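Local coordinates for protein acetylornithine aminotransferase (Aquifex aeolicus, PDB 2EH6) that catalyses the pyridoxal-phosphate-dependent transfer of an amino group between N(2)-acetyl-L-ornithine and 2-oxoglutarate in arginine biosynthesis, working as a homodimer, at residues K197-C202 and F230-D235; P11-R16 and Y23-K28; K303-E308 and R366-L371; Y46-E51 and G281-D286. All coordinates share one frame; numbering follows the deposited sequence.

Interaction 1 (K197-C202 and F230-D235)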
loop_
_atom_site.group_PDB
_atom_site.type_symbol
_atom_site.label_atom_id
_atom_site.label_comp_id
_atom_site.label_asym_id
_atom_site.label_seq_id
_atom_site.Cartn_x
_atom_site.Cartn_y
_atom_site.Cartn_z
ATOM N N LYS A 197 -20.459 10.465 -23.940
ATOM C CA LYS A 197 -20.357 9.406 -24.931
ATOM C C LYS A 197 -19.690 8.170 -24.351
ATOM O O LYS A 197 -20.091 7.045 -24.651
ATOM C CB LYS A 197 -19.568 9.893 -26.147
ATOM C CG LYS A 197 -20.256 10.996 -26.933
ATOM C CD LYS A 197 -19.387 11.450 -28.096
ATOM C CE LYS A 197 -20.038 12.584 -28.878
ATOM N NZ LYS A 197 -19.133 13.079 -29.953
ATOM N N LEU A 198 -18.670 8.377 -23.521
ATOM C CA LEU A 198 -17.959 7.261 -22.908
ATOM C C LEU A 198 -18.928 6.487 -22.025
ATOM O O LEU A 198 -18.921 5.257 -22.006
ATOM C CB LEU A 198 -16.773 7.768 -22.077
ATOM C CG LEU A 198 -15.759 6.719 -21.605
ATOM C CD1 LEU A 198 -15.147 6.021 -22.809
ATOM C CD2 LEU A 198 -14.662 7.390 -20.779
ATOM N N GLN A 199 -19.768 7.211 -21.295
ATOM C CA GLN A 199 -20.751 6.573 -20.429
ATOM C C GLN A 199 -21.697 5.764 -21.317
ATOM O O GLN A 199 -22.068 4.636 -20.987
ATOM C CB GLN A 199 -21.538 7.633 -19.652
ATOM C CG GLN A 199 -22.624 7.068 -18.748
ATOM C CD GLN A 199 -22.064 6.296 -17.570
ATOM O OE1 GLN A 199 -21.560 6.883 -16.611
ATOM N NE2 GLN A 199 -22.141 4.971 -17.639
ATOM N N GLU A 200 -22.070 6.358 -22.449
ATOM C CA GLU A 200 -22.970 5.727 -23.417
ATOM C C GLU A 200 -22.377 4.425 -23.932
ATOM O O GLU A 200 -23.040 3.389 -23.948
ATOM C CB GLU A 200 -23.210 6.672 -24.597
ATOM C CG GLU A 200 -24.057 6.080 -25.711
ATOM C CD GLU A 200 -24.025 6.920 -26.975
ATOM O OE1 GLU A 200 -22.931 7.062 -27.567
ATOM O OE2 GLU A 200 -25.090 7.439 -27.374
ATOM N N ILE A 201 -21.121 4.493 -24.360
ATOM C CA ILE A 201 -20.415 3.332 -24.877
ATOM C C ILE A 201 -20.434 2.179 -23.885
ATOM O O ILE A 201 -20.710 1.038 -24.251
ATOM C CB ILE A 201 -18.950 3.679 -25.194
ATOM C CG1 ILE A 201 -18.897 4.685 -26.345
ATOM C CG2 ILE A 201 -18.177 2.418 -25.541
ATOM C CD1 ILE A 201 -17.490 5.094 -26.731
ATOM N N CYS A 202 -20.139 2.479 -22.624
ATOM C CA CYS A 202 -20.123 1.446 -21.597
ATOM C C CYS A 202 -21.466 0.748 -21.441
ATOM O O CYS A 202 -21.522 -0.477 -21.358
ATOM C CB CYS A 202 -19.671 2.036 -20.260
ATOM S SG CYS A 202 -17.921 2.493 -20.265
ATOM N N PHE A 230 -20.440 15.540 -13.835
ATOM C CA PHE A 230 -21.017 15.121 -15.108
ATOM C C PHE A 230 -22.119 14.081 -14.945
ATOM O O PHE A 230 -22.497 13.415 -15.908
ATOM C CB PHE A 230 -19.907 14.560 -15.995
ATOM C CG PHE A 230 -18.723 15.472 -16.125
ATOM C CD1 PHE A 230 -18.709 16.487 -17.077
ATOM C CD2 PHE A 230 -17.628 15.333 -15.274
ATOM C CE1 PHE A 230 -17.623 17.354 -17.180
ATOM C CE2 PHE A 230 -16.535 16.194 -15.369
ATOM C CZ PHE A 230 -16.533 17.206 -16.322
ATOM N N ASN A 231 -22.630 13.943 -13.727
ATOM C CA ASN A 231 -23.688 12.979 -13.445
ATOM C C ASN A 231 -23.373 11.601 -14.019
ATOM O O ASN A 231 -24.246 10.930 -14.570
ATOM C CB ASN A 231 -25.023 13.481 -14.007
ATOM C CG ASN A 231 -25.502 14.748 -13.324
ATOM O OD1 ASN A 231 -25.694 14.774 -12.106
ATOM N ND2 ASN A 231 -25.694 15.808 -14.102
ATOM N N LEU A 232 -22.120 11.182 -13.890
ATOM C CA LEU A 232 -21.707 9.877 -14.392
ATOM C C LEU A 232 -22.186 8.782 -13.449
ATOM O O LEU A 232 -22.555 9.056 -12.307
ATOM C CB LEU A 232 -20.182 9.821 -14.518
ATOM C CG LEU A 232 -19.584 10.764 -15.557
ATOM C CD1 LEU A 232 -18.082 10.848 -15.381
ATOM C CD2 LEU A 232 -19.947 10.277 -16.945
ATOM N N LYS A 233 -22.178 7.543 -13.931
ATOM C CA LYS A 233 -22.614 6.409 -13.125
ATOM C C LYS A 233 -21.595 5.278 -13.213
ATOM O O LYS A 233 -21.862 4.221 -13.785
ATOM C CB LYS A 233 -23.984 5.923 -13.602
ATOM C CG LYS A 233 -25.081 6.965 -13.465
ATOM C CD LYS A 233 -26.393 6.468 -14.054
ATOM C CE LYS A 233 -27.507 7.481 -13.833
ATOM N NZ LYS A 233 -27.143 8.824 -14.379
ATOM N N PRO A 234 -20.404 5.490 -12.636
ATOM C CA PRO A 234 -19.341 4.483 -12.655
ATOM C C PRO A 234 -19.684 3.191 -11.922
ATOM O O PRO A 234 -20.414 3.189 -10.929
ATOM C CB PRO A 234 -18.162 5.221 -12.018
ATOM C CG PRO A 234 -18.837 6.165 -11.057
ATOM C CD PRO A 234 -19.983 6.693 -11.889
ATOM N N ASP A 235 -19.154 2.083 -12.424
ATOM C CA ASP A 235 -19.382 0.790 -11.807
ATOM C C ASP A 235 -18.405 0.644 -10.640
ATOM O O ASP A 235 -18.705 -0.003 -9.636
ATOM C CB ASP A 235 -19.162 -0.314 -12.840
ATOM C CG ASP A 235 -20.106 -0.186 -14.030
ATOM O OD1 ASP A 235 -21.308 -0.451 -13.852
ATOM O OD2 ASP A 235 -19.653 0.192 -15.129
#

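Interaction 2 (P11-R16 and Y23-K28)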
loop_
_atom_site.group_PDB
_atom_site.type_symbol
_atom_site.label_atom_id
_atom_site.label_comp_id
_atom_site.label_asym_id
_atom_site.label_seq_id
_atom_site.Cartn_x
_atom_site.Cartn_y
_atom_site.Cartn_z
ATOM N N PRO A 11 15.578 20.062 -2.662
ATOM C CA PRO A 11 16.416 20.165 -1.464
ATOM C C PRO A 11 15.833 20.950 -0.292
ATOM O O PRO A 11 16.386 21.975 0.111
ATOM C CB PRO A 11 17.699 20.791 -2.007
ATOM C CG PRO A 11 17.179 21.725 -3.052
ATOM C CD PRO A 11 16.123 20.888 -3.757
ATOM N N VAL A 12 14.718 20.473 0.252
ATOM C CA VAL A 12 14.094 21.125 1.401
ATOM C C VAL A 12 13.654 20.040 2.374
ATOM O O VAL A 12 13.045 19.046 1.974
ATOM C CB VAL A 12 12.874 21.994 0.988
ATOM C CG1 VAL A 12 11.785 21.130 0.383
ATOM C CG2 VAL A 12 12.345 22.746 2.193
ATOM N N LYS A 13 13.984 20.224 3.649
ATOM C CA LYS A 13 13.648 19.259 4.682
ATOM C C LYS A 13 12.607 19.804 5.648
ATOM O O LYS A 13 12.920 20.610 6.527
ATOM C CB LYS A 13 14.905 18.861 5.462
ATOM C CG LYS A 13 16.018 18.252 4.615
ATOM C CD LYS A 13 17.294 18.091 5.438
ATOM C CE LYS A 13 18.259 17.086 4.817
ATOM N NZ LYS A 13 19.219 17.717 3.860
ATOM N N PHE A 14 11.363 19.364 5.487
ATOM C CA PHE A 14 10.295 19.816 6.361
ATOM C C PHE A 14 10.340 19.052 7.678
ATOM O O PHE A 14 10.786 17.909 7.731
ATOM C CB PHE A 14 8.940 19.648 5.665
ATOM C CG PHE A 14 8.776 20.527 4.453
ATOM C CD1 PHE A 14 8.901 21.915 4.561
ATOM C CD2 PHE A 14 8.524 19.974 3.197
ATOM C CE1 PHE A 14 8.779 22.740 3.437
ATOM C CE2 PHE A 14 8.401 20.790 2.067
ATOM C CZ PHE A 14 8.528 22.176 2.186
ATOM N N VAL A 15 9.890 19.686 8.753
ATOM C CA VAL A 15 9.913 19.028 10.046
ATOM C C VAL A 15 8.589 19.159 10.780
ATOM O O VAL A 15 8.265 18.341 11.644
ATOM C CB VAL A 15 11.033 19.613 10.948
ATOM C CG1 VAL A 15 12.393 19.430 10.280
ATOM C CG2 VAL A 15 10.769 21.077 11.211
ATOM N N ARG A 16 7.827 20.187 10.435
ATOM C CA ARG A 16 6.553 20.425 11.090
ATOM C C ARG A 16 5.604 21.227 10.221
ATOM O O ARG A 16 6.025 22.007 9.365
ATOM C CB ARG A 16 6.788 21.172 12.406
ATOM C CG ARG A 16 5.538 21.765 13.036
ATOM C CD ARG A 16 5.890 22.518 14.313
ATOM N NE ARG A 16 6.524 21.643 15.297
ATOM C CZ ARG A 16 5.864 20.854 16.139
ATOM N NH1 ARG A 16 4.535 20.824 16.134
ATOM N NH2 ARG A 16 6.537 20.087 16.984
ATOM N N TYR A 23 7.131 24.136 7.741
ATOM C CA TYR A 23 8.381 24.729 8.217
ATOM C C TYR A 23 9.524 23.744 8.036
ATOM O O TYR A 23 9.405 22.581 8.422
ATOM C CB TYR A 23 8.247 25.107 9.694
ATOM C CG TYR A 23 7.074 26.015 9.949
ATOM C CD1 TYR A 23 5.776 25.502 10.023
ATOM C CD2 TYR A 23 7.244 27.397 10.019
ATOM C CE1 TYR A 23 4.677 26.342 10.148
ATOM C CE2 TYR A 23 6.148 28.250 10.144
ATOM C CZ TYR A 23 4.870 27.715 10.204
ATOM O OH TYR A 23 3.782 28.552 10.293
ATOM N N ASP A 24 10.626 24.199 7.444
ATOM C CA ASP A 24 11.768 23.321 7.235
ATOM C C ASP A 24 12.743 23.352 8.412
ATOM O O ASP A 24 12.494 24.022 9.412
ATOM C CB ASP A 24 12.489 23.660 5.919
ATOM C CG ASP A 24 13.195 25.009 5.948
ATOM O OD1 ASP A 24 13.349 25.597 7.041
ATOM O OD2 ASP A 24 13.613 25.472 4.864
ATOM N N GLU A 25 13.845 22.614 8.295
ATOM C CA GLU A 25 14.843 22.511 9.357
ATOM C C GLU A 25 15.465 23.867 9.761
ATOM O O GLU A 25 16.039 24.016 10.834
ATOM C CB GLU A 25 15.928 21.537 8.905
ATOM C CG GLU A 25 15.409 20.109 8.727
ATOM C CD GLU A 25 16.581 19.152 8.688
ATOM O OE1 GLU A 25 17.594 19.491 8.090
ATOM O OE2 GLU A 25 16.457 18.050 9.230
ATOM N N GLU A 26 15.394 24.862 8.845
ATOM C CA GLU A 26 15.915 26.180 9.207
ATOM C C GLU A 26 14.828 27.093 9.786
ATOM O O GLU A 26 15.040 28.271 10.032
ATOM C CB GLU A 26 16.544 26.840 7.979
ATOM C CG GLU A 26 17.471 25.913 7.196
ATOM C CD GLU A 26 18.570 25.392 8.090
ATOM O OE1 GLU A 26 18.990 26.108 8.989
ATOM O OE2 GLU A 26 19.056 24.289 7.827
ATOM N N GLY A 27 13.616 26.522 9.951
ATOM C CA GLY A 27 12.521 27.303 10.524
ATOM C C GLY A 27 11.836 28.173 9.463
ATOM O O GLY A 27 10.915 28.931 9.733
ATOM N N LYS A 28 12.285 28.095 8.211
ATOM C CA LYS A 28 11.642 28.938 7.225
ATOM C C LYS A 28 10.235 28.436 6.942
ATOM O O LYS A 28 9.948 27.248 6.996
ATOM C CB LYS A 28 12.477 28.899 5.943
ATOM C CG LYS A 28 11.753 29.539 4.758
ATOM C CD LYS A 28 12.598 29.521 3.483
ATOM C CE LYS A 28 12.375 30.761 2.611
ATOM N NZ LYS A 28 13.123 30.627 1.362
#

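Interaction 3 (K303-E308 and R366-L371)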
loop_
_atom_site.group_PDB
_atom_site.type_symbol
_atom_site.label_atom_id
_atom_site.label_comp_id
_atom_site.label_asym_id
_atom_site.label_seq_id
_atom_site.Cartn_x
_atom_site.Cartn_y
_atom_site.Cartn_z
ATOM N N LYS A 303 -8.873 30.256 -9.630
ATOM C CA LYS A 303 -8.792 30.054 -11.071
ATOM C C LYS A 303 -8.832 31.391 -11.812
ATOM O O LYS A 303 -8.046 31.624 -12.735
ATOM C CB LYS A 303 -9.934 29.148 -11.549
ATOM C CG LYS A 303 -9.780 28.660 -12.985
ATOM C CD LYS A 303 -10.833 27.615 -13.339
ATOM C CE LYS A 303 -10.614 27.060 -14.740
ATOM N NZ LYS A 303 -11.626 26.022 -15.100
ATOM N N GLU A 304 -9.732 32.276 -11.401
ATOM C CA GLU A 304 -9.838 33.578 -12.048
ATOM C C GLU A 304 -8.568 34.410 -11.898
ATOM O O GLU A 304 -8.138 35.068 -12.847
ATOM C CB GLU A 304 -11.039 34.352 -11.500
ATOM C CG GLU A 304 -12.374 33.770 -11.933
ATOM C CD GLU A 304 -12.449 33.554 -13.441
ATOM O OE1 GLU A 304 -12.289 34.538 -14.200
ATOM O OE2 GLU A 304 -12.664 32.396 -13.865
ATOM N N LYS A 305 -7.971 34.384 -10.710
ATOM C CA LYS A 305 -6.745 35.137 -10.466
ATOM C C LYS A 305 -5.611 34.584 -11.325
ATOM O O LYS A 305 -4.771 35.335 -11.820
ATOM C CB LYS A 305 -6.359 35.066 -8.985
ATOM C CG LYS A 305 -7.379 35.695 -8.047
ATOM C CD LYS A 305 -7.627 37.156 -8.406
ATOM C CE LYS A 305 -8.699 37.768 -7.526
ATOM N NZ LYS A 305 -8.905 39.216 -7.813
ATOM N N LEU A 306 -5.587 33.265 -11.496
ATOM C CA LEU A 306 -4.563 32.630 -12.313
ATOM C C LEU A 306 -4.703 33.106 -13.752
ATOM O O LEU A 306 -3.708 33.375 -14.424
ATOM C CB LEU A 306 -4.692 31.106 -12.247
ATOM C CG LEU A 306 -4.253 30.450 -10.933
ATOM C CD1 LEU A 306 -4.516 28.956 -10.988
ATOM C CD2 LEU A 306 -2.770 30.719 -10.701
ATOM N N LYS A 307 -5.943 33.205 -14.223
ATOM C CA LYS A 307 -6.198 33.676 -15.582
ATOM C C LYS A 307 -5.729 35.121 -15.712
ATOM O O LYS A 307 -5.193 35.524 -16.744
ATOM C CB LYS A 307 -7.692 33.600 -15.907
ATOM C CG LYS A 307 -8.229 32.196 -16.123
ATOM C CD LYS A 307 -9.745 32.214 -16.299
ATOM C CE LYS A 307 -10.289 30.818 -16.568
ATOM N NZ LYS A 307 -11.779 30.773 -16.530
ATOM N N GLU A 308 -5.934 35.894 -14.649
ATOM C CA GLU A 308 -5.554 37.302 -14.621
ATOM C C GLU A 308 -4.063 37.554 -14.804
ATOM O O GLU A 308 -3.666 38.609 -15.299
ATOM C CB GLU A 308 -6.023 37.937 -13.314
ATOM C CG GLU A 308 -7.470 38.394 -13.338
ATOM C CD GLU A 308 -7.987 38.749 -11.959
ATOM O OE1 GLU A 308 -7.222 39.342 -11.167
ATOM O OE2 GLU A 308 -9.162 38.442 -11.672
ATOM N N ARG A 366 -1.892 35.587 -1.490
ATOM C CA ARG A 366 -0.481 35.464 -1.150
ATOM C C ARG A 366 0.245 34.688 -2.241
ATOM O O ARG A 366 1.290 35.117 -2.735
ATOM C CB ARG A 366 -0.336 34.730 0.184
ATOM C CG ARG A 366 -1.029 35.414 1.351
ATOM C CD ARG A 366 -0.146 36.483 1.958
ATOM N NE ARG A 366 1.073 35.903 2.518
ATOM C CZ ARG A 366 2.058 36.606 3.068
ATOM N NH1 ARG A 366 1.978 37.929 3.138
ATOM N NH2 ARG A 366 3.127 35.984 3.550
ATOM N N ALA A 367 -0.315 33.540 -2.614
ATOM C CA ALA A 367 0.283 32.697 -3.645
ATOM C C ALA A 367 0.302 33.407 -4.997
ATOM O O ALA A 367 1.291 33.342 -5.728
ATOM C CB ALA A 367 -0.482 31.384 -3.755
ATOM N N ILE A 368 -0.795 34.080 -5.329
ATOM C CA ILE A 368 -0.880 34.799 -6.593
ATOM C C ILE A 368 0.209 35.867 -6.685
ATOM O O ILE A 368 0.842 36.022 -7.723
ATOM C CB ILE A 368 -2.263 35.460 -6.763
ATOM C CG1 ILE A 368 -3.332 34.378 -6.954
ATOM C CG2 ILE A 368 -2.246 36.424 -7.944
ATOM C CD1 ILE A 368 -3.122 33.498 -8.186
ATOM N N SER A 369 0.431 36.592 -5.595
ATOM C CA SER A 369 1.449 37.635 -5.573
ATOM C C SER A 369 2.816 37.053 -5.932
ATOM O O SER A 369 3.540 37.602 -6.766
ATOM C CB SER A 369 1.503 38.288 -4.189
ATOM O OG SER A 369 2.384 39.399 -4.183
ATOM N N VAL A 370 3.168 35.937 -5.303
ATOM C CA VAL A 370 4.443 35.282 -5.567
ATOM C C VAL A 370 4.536 34.865 -7.031
ATOM O O VAL A 370 5.575 35.026 -7.673
ATOM C CB VAL A 370 4.621 34.035 -4.682
ATOM C CG1 VAL A 370 5.833 33.238 -5.139
ATOM C CG2 VAL A 370 4.781 34.457 -3.227
ATOM N N LEU A 371 3.443 34.322 -7.554
ATOM C CA LEU A 371 3.397 33.891 -8.945
ATOM C C LEU A 371 3.594 35.076 -9.886
ATOM O O LEU A 371 4.328 34.988 -10.872
ATOM C CB LEU A 371 2.059 33.209 -9.236
ATOM C CG LEU A 371 1.859 31.856 -8.553
ATOM C CD1 LEU A 371 0.451 31.343 -8.822
ATOM C CD2 LEU A 371 2.893 30.874 -9.071
#

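Interaction 4 (Y46-E51 and G281-D286)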
loop_
_atom_site.group_PDB
_atom_site.type_symbol
_atom_site.label_atom_id
_atom_site.label_comp_id
_atom_site.label_asym_id
_atom_site.label_seq_id
_atom_site.Cartn_x
_atom_site.Cartn_y
_atom_site.Cartn_z
ATOM N N TYR A 46 -4.425 19.694 11.868
ATOM C CA TYR A 46 -5.836 20.044 11.921
ATOM C C TYR A 46 -6.359 19.512 13.256
ATOM O O TYR A 46 -6.380 18.307 13.483
ATOM C CB TYR A 46 -6.579 19.384 10.758
ATOM C CG TYR A 46 -7.988 19.885 10.579
ATOM C CD1 TYR A 46 -8.235 21.149 10.048
ATOM C CD2 TYR A 46 -9.082 19.090 10.931
ATOM C CE1 TYR A 46 -9.533 21.611 9.865
ATOM C CE2 TYR A 46 -10.385 19.543 10.752
ATOM C CZ TYR A 46 -10.601 20.802 10.218
ATOM O OH TYR A 46 -11.884 21.242 10.016
ATOM N N PRO A 47 -6.791 20.412 14.158
ATOM C CA PRO A 47 -7.308 20.050 15.484
ATOM C C PRO A 47 -8.172 18.791 15.590
ATOM O O PRO A 47 -7.839 17.863 16.325
ATOM C CB PRO A 47 -8.062 21.312 15.910
ATOM C CG PRO A 47 -7.226 22.393 15.319
ATOM C CD PRO A 47 -6.943 21.861 13.922
ATOM N N LYS A 48 -9.283 18.751 14.864
ATOM C CA LYS A 48 -10.164 17.593 14.942
ATOM C C LYS A 48 -9.449 16.306 14.535
ATOM O O LYS A 48 -9.635 15.261 15.160
ATOM C CB LYS A 48 -11.400 17.802 14.068
ATOM C CG LYS A 48 -12.447 16.712 14.221
ATOM C CD LYS A 48 -13.656 16.976 13.331
ATOM C CE LYS A 48 -14.743 15.930 13.532
ATOM N NZ LYS A 48 -15.966 16.254 12.740
ATOM N N LEU A 49 -8.630 16.380 13.492
ATOM C CA LEU A 49 -7.905 15.199 13.034
ATOM C C LEU A 49 -6.876 14.754 14.076
ATOM O O LEU A 49 -6.832 13.589 14.463
ATOM C CB LEU A 49 -7.215 15.488 11.696
ATOM C CG LEU A 49 -6.426 14.324 11.074
ATOM C CD1 LEU A 49 -7.329 13.113 10.959
ATOM C CD2 LEU A 49 -5.879 14.723 9.702
ATOM N N THR A 50 -6.058 15.692 14.540
ATOM C CA THR A 50 -5.033 15.392 15.532
ATOM C C THR A 50 -5.582 14.745 16.797
ATOM O O THR A 50 -5.043 13.747 17.274
ATOM C CB THR A 50 -4.277 16.672 15.949
ATOM O OG1 THR A 50 -3.544 17.173 14.829
ATOM C CG2 THR A 50 -3.319 16.381 17.084
ATOM N N GLU A 51 -6.643 15.321 17.350
ATOM C CA GLU A 51 -7.217 14.780 18.575
ATOM C C GLU A 51 -7.776 13.375 18.373
ATOM O O GLU A 51 -7.630 12.521 19.237
ATOM C CB GLU A 51 -8.296 15.724 19.117
ATOM C CG GLU A 51 -7.772 17.136 19.418
ATOM C CD GLU A 51 -6.457 17.138 20.205
ATOM O OE1 GLU A 51 -6.408 16.552 21.312
ATOM O OE2 GLU A 51 -5.469 17.735 19.717
ATOM N N GLY A 281 -10.011 8.818 7.983
ATOM C CA GLY A 281 -10.973 8.961 6.907
ATOM C C GLY A 281 -12.324 9.455 7.391
ATOM O O GLY A 281 -12.978 10.243 6.715
ATOM N N THR A 282 -12.751 8.984 8.557
ATOM C CA THR A 282 -14.033 9.402 9.103
ATOM C C THR A 282 -14.040 10.899 9.390
ATOM O O THR A 282 -15.028 11.589 9.130
ATOM C CB THR A 282 -14.360 8.640 10.396
ATOM O OG1 THR A 282 -14.625 7.269 10.079
ATOM C CG2 THR A 282 -15.578 9.238 11.077
ATOM N N VAL A 283 -12.934 11.404 9.926
ATOM C CA VAL A 283 -12.833 12.823 10.231
ATOM C C VAL A 283 -12.804 13.635 8.941
ATOM O O VAL A 283 -13.525 14.624 8.796
ATOM C CB VAL A 283 -11.557 13.137 11.049
ATOM C CG1 VAL A 283 -11.398 14.636 11.195
ATOM C CG2 VAL A 283 -11.636 12.484 12.425
ATOM N N VAL A 284 -11.972 13.212 8.000
ATOM C CA VAL A 284 -11.847 13.910 6.726
ATOM C C VAL A 284 -13.161 13.959 5.949
ATOM O O VAL A 284 -13.556 15.007 5.440
ATOM C CB VAL A 284 -10.767 13.250 5.845
ATOM C CG1 VAL A 284 -10.784 13.861 4.449
ATOM C CG2 VAL A 284 -9.396 13.432 6.489
ATOM N N VAL A 285 -13.844 12.829 5.852
ATOM C CA VAL A 285 -15.098 12.806 5.117
ATOM C C VAL A 285 -16.137 13.758 5.710
ATOM O O VAL A 285 -16.809 14.475 4.969
ATOM C CB VAL A 285 -15.659 11.375 5.030
ATOM C CG1 VAL A 285 -17.067 11.399 4.443
ATOM C CG2 VAL A 285 -14.738 10.528 4.135
ATOM N N ASP A 286 -16.261 13.784 7.032
ATOM C CA ASP A 286 -17.224 14.682 7.663
ATOM C C ASP A 286 -16.842 16.140 7.443
ATOM O O ASP A 286 -17.688 16.971 7.104
ATOM C CB ASP A 286 -17.326 14.414 9.167
ATOM C CG ASP A 286 -18.016 13.104 9.483
ATOM O OD1 ASP A 286 -18.722 12.575 8.596
ATOM O OD2 ASP A 286 -17.864 12.610 10.621
#

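Interaction 1 (K197-C202 and F230-D235)
Gln199, on helix 192-205, reaches across to the backbone of Lys233 in the loop that feeds strand 236-239, a helix-to-loop contact in the large, cofactor-binding domain of a fold-type I aminotransferase. Its CG stands anti to the backbone N, which aims the chain at the loop, and a bend at chi2 (69°) then brings the amide oxygen in line with the N-H of Lys233. The resulting bond is nearly straight: Lys233 N lies 2.8 Å from Gln199 OE1, with 169° at the hydrogen. The approach is tilted, however: Lys233 N stands 39° off the plane of the glutamine amide. Leu232 supplies the apolar part of the contact, its CD2 methyl approaching Gln199 CB to 4.1 Å. Lys233 contributes mainly its backbone, while its side chain leads away from the helix and touches Trp84. At the end of the segment Asp235 ties the loop to neighbouring strands, through a salt bridge to Arg255 and a hydrogen bond from Leu209 N; Leu209 also packs against Gln199. Besides accepting the bond, the amide oxygen rests on the leucine, with Gln199 OE1 3.8 Å from Leu232 CD2.

Interaction 2 (P11-R16 and Y23-K28)
Opposite Tyr23 stand two residues, Val15 and Arg16, which makes a classic beta bulge in the hairpin of strands 12-18 and 21-24. The register evidence is a one-residue shift between the non-hydrogen-bonded pair Phe14 with Asp24 and the hydrogen-bonded pair Arg16 with Tyr23. Three backbone bonds hold the strands. Val15 N gives to Tyr23 O at 3.0 Å. Tyr23 N gives to Arg16 O at 2.9 Å. Glu25 N reaches Lys13 O at 2.8 Å in the most bent of the three, 132° at the hydrogen, consistent with Glu25 already lying in the type I turn from Asp24 to Gly27.

Asp24 organises that turn, which Gly27 N closes by giving to Asp24 O at 2.8 Å. Asp24 OD1 accepts Lys28 N at 3.0 Å, from 41° above the carboxylate plane, and takes a weak bond from Glu26 N; OD2 is satisfied by the hydroxyl of Tyr30. With chi1 at 68°, the carboxylate sits between backbone N and carbonyl carbon, folded back over its own turn. The aliphatic chain of Lys13 crosses that of Glu25 at a slant, Lys13 CB 3.5 Å from Glu25 CG. The lysine ammonium is paired with Glu68 of the second subunit, where Lys13 also continues the sheet through parallel strand pairing. Tyr23 OH is bonded to Glu29. The Phe14 ring meets Tyr30, and Tyr67 of the second subunit, edge to face. One face of this ring is topped by Val12, whose CG2 lies 3.7 Å above the plane toward the rim and 3.8 Å from Asp24 CB.

Interaction 3 (K303-E308 and R366-L371)
The backbone bond from Leu371 N to Ala367 O, 3.0 Å, is as short as any polar bond in this contact, and it belongs to the helical turn that presents Leu371 and Ile368 to Leu306 and Lys305. Between the two helices the contact is apolar. Ile368 is the centre of the contact: with CG1 anti to the carbonyl carbon and the chain bent at chi2 (-61°), its CG1 and CD1 both lie 3.7 Å from Lys305 CB, and CD1 also touches Leu306 CD2 at 3.8 Å. That same leucine methyl bridges onward, since Leu306 CD2 is 3.8 Å from Leu371 CD1, so one branch serves two partners one turn apart.

Lys305 offers only the base of its chain here. Its bend at chi2 carries the ammonium off toward Glu308, where the ion pair is long. Farther round the helix Lys307 NZ meets Glu304 OE2 on the syn side, 3.2 Å away and 22° out of the carboxylate plane, a salt bridge within a single helix.

The segment axes approach to 10.5 Å and run nearly parallel, at 16°. Beneath them Leu306 and Leu371 both rest on Phe353, and Leu306 also on Val314. The arrangement is that of neighbouring helices, the end of 275-308 and the C-terminal 361-374, laid on one mixed sheet, as in the alpha/beta small domain of fold-type I aminotransferases.

Interaction 4 (Y46-E51 and G281-D286)
Apolar packing comes first, and Val283 is its centre. The CG1 methyl, set anti to the backbone N by chi1 of 173°, points at helix 47-59 and meets Lys48 CG at 3.8 Å and Lys48 CD at 3.9 Å. The extended Lys48 chain and the valine run alongside each other with opposite headings. Leu49 adds to it, its CD1 4.2 Å from Val283 CB, while the same leucine packs on Leu61 of the second subunit.

Charge governs the far end of the lysine. Lys48 NZ passes Asp286 at 4.2 Å from CB, without its charged atoms touching; its salt-bridge partner is Glu287, the next residue. The same carboxylate accepts the hydroxyl of Tyr46, so Glu287 probably steadies both side chains at the beginning of helix 47-59.

Backbone bonding is internal to each helix. Tyr46 occupies the N-cap position, and its carbonyl receives Thr50 N at 2.8 Å, starting the first turn.

With segment axes 9.6 Å apart at closest approach and N-to-C directions 164° apart, this is antiparallel helix packing, joining the start of a dimer-interface helix to the long helix 275-308 that links large and small domains in fold-type I aminotransferases.

Helix 275-308 relates two of the contacts directly: interaction 4 uses its earlier part and interaction 3 its end, with centres 29 Å apart. Interactions 2 and 4 both touch the second subunit and approach to about 9 Å between nearest atoms, which places the N-terminal hairpin and helix 47-59 along the dimer interface. Interaction 1 lies across the molecule, its centre 44 Å from that of interaction 2, and its segments fall inside the chain loop closed by interaction 4. Unlike the other three it lies near an annotated site, though not in it: the Pro234 side chain is about 6 Å from that of Glu213, an inferred cofactor-binding residue, and about 14 Å from pyridoxal phosphate.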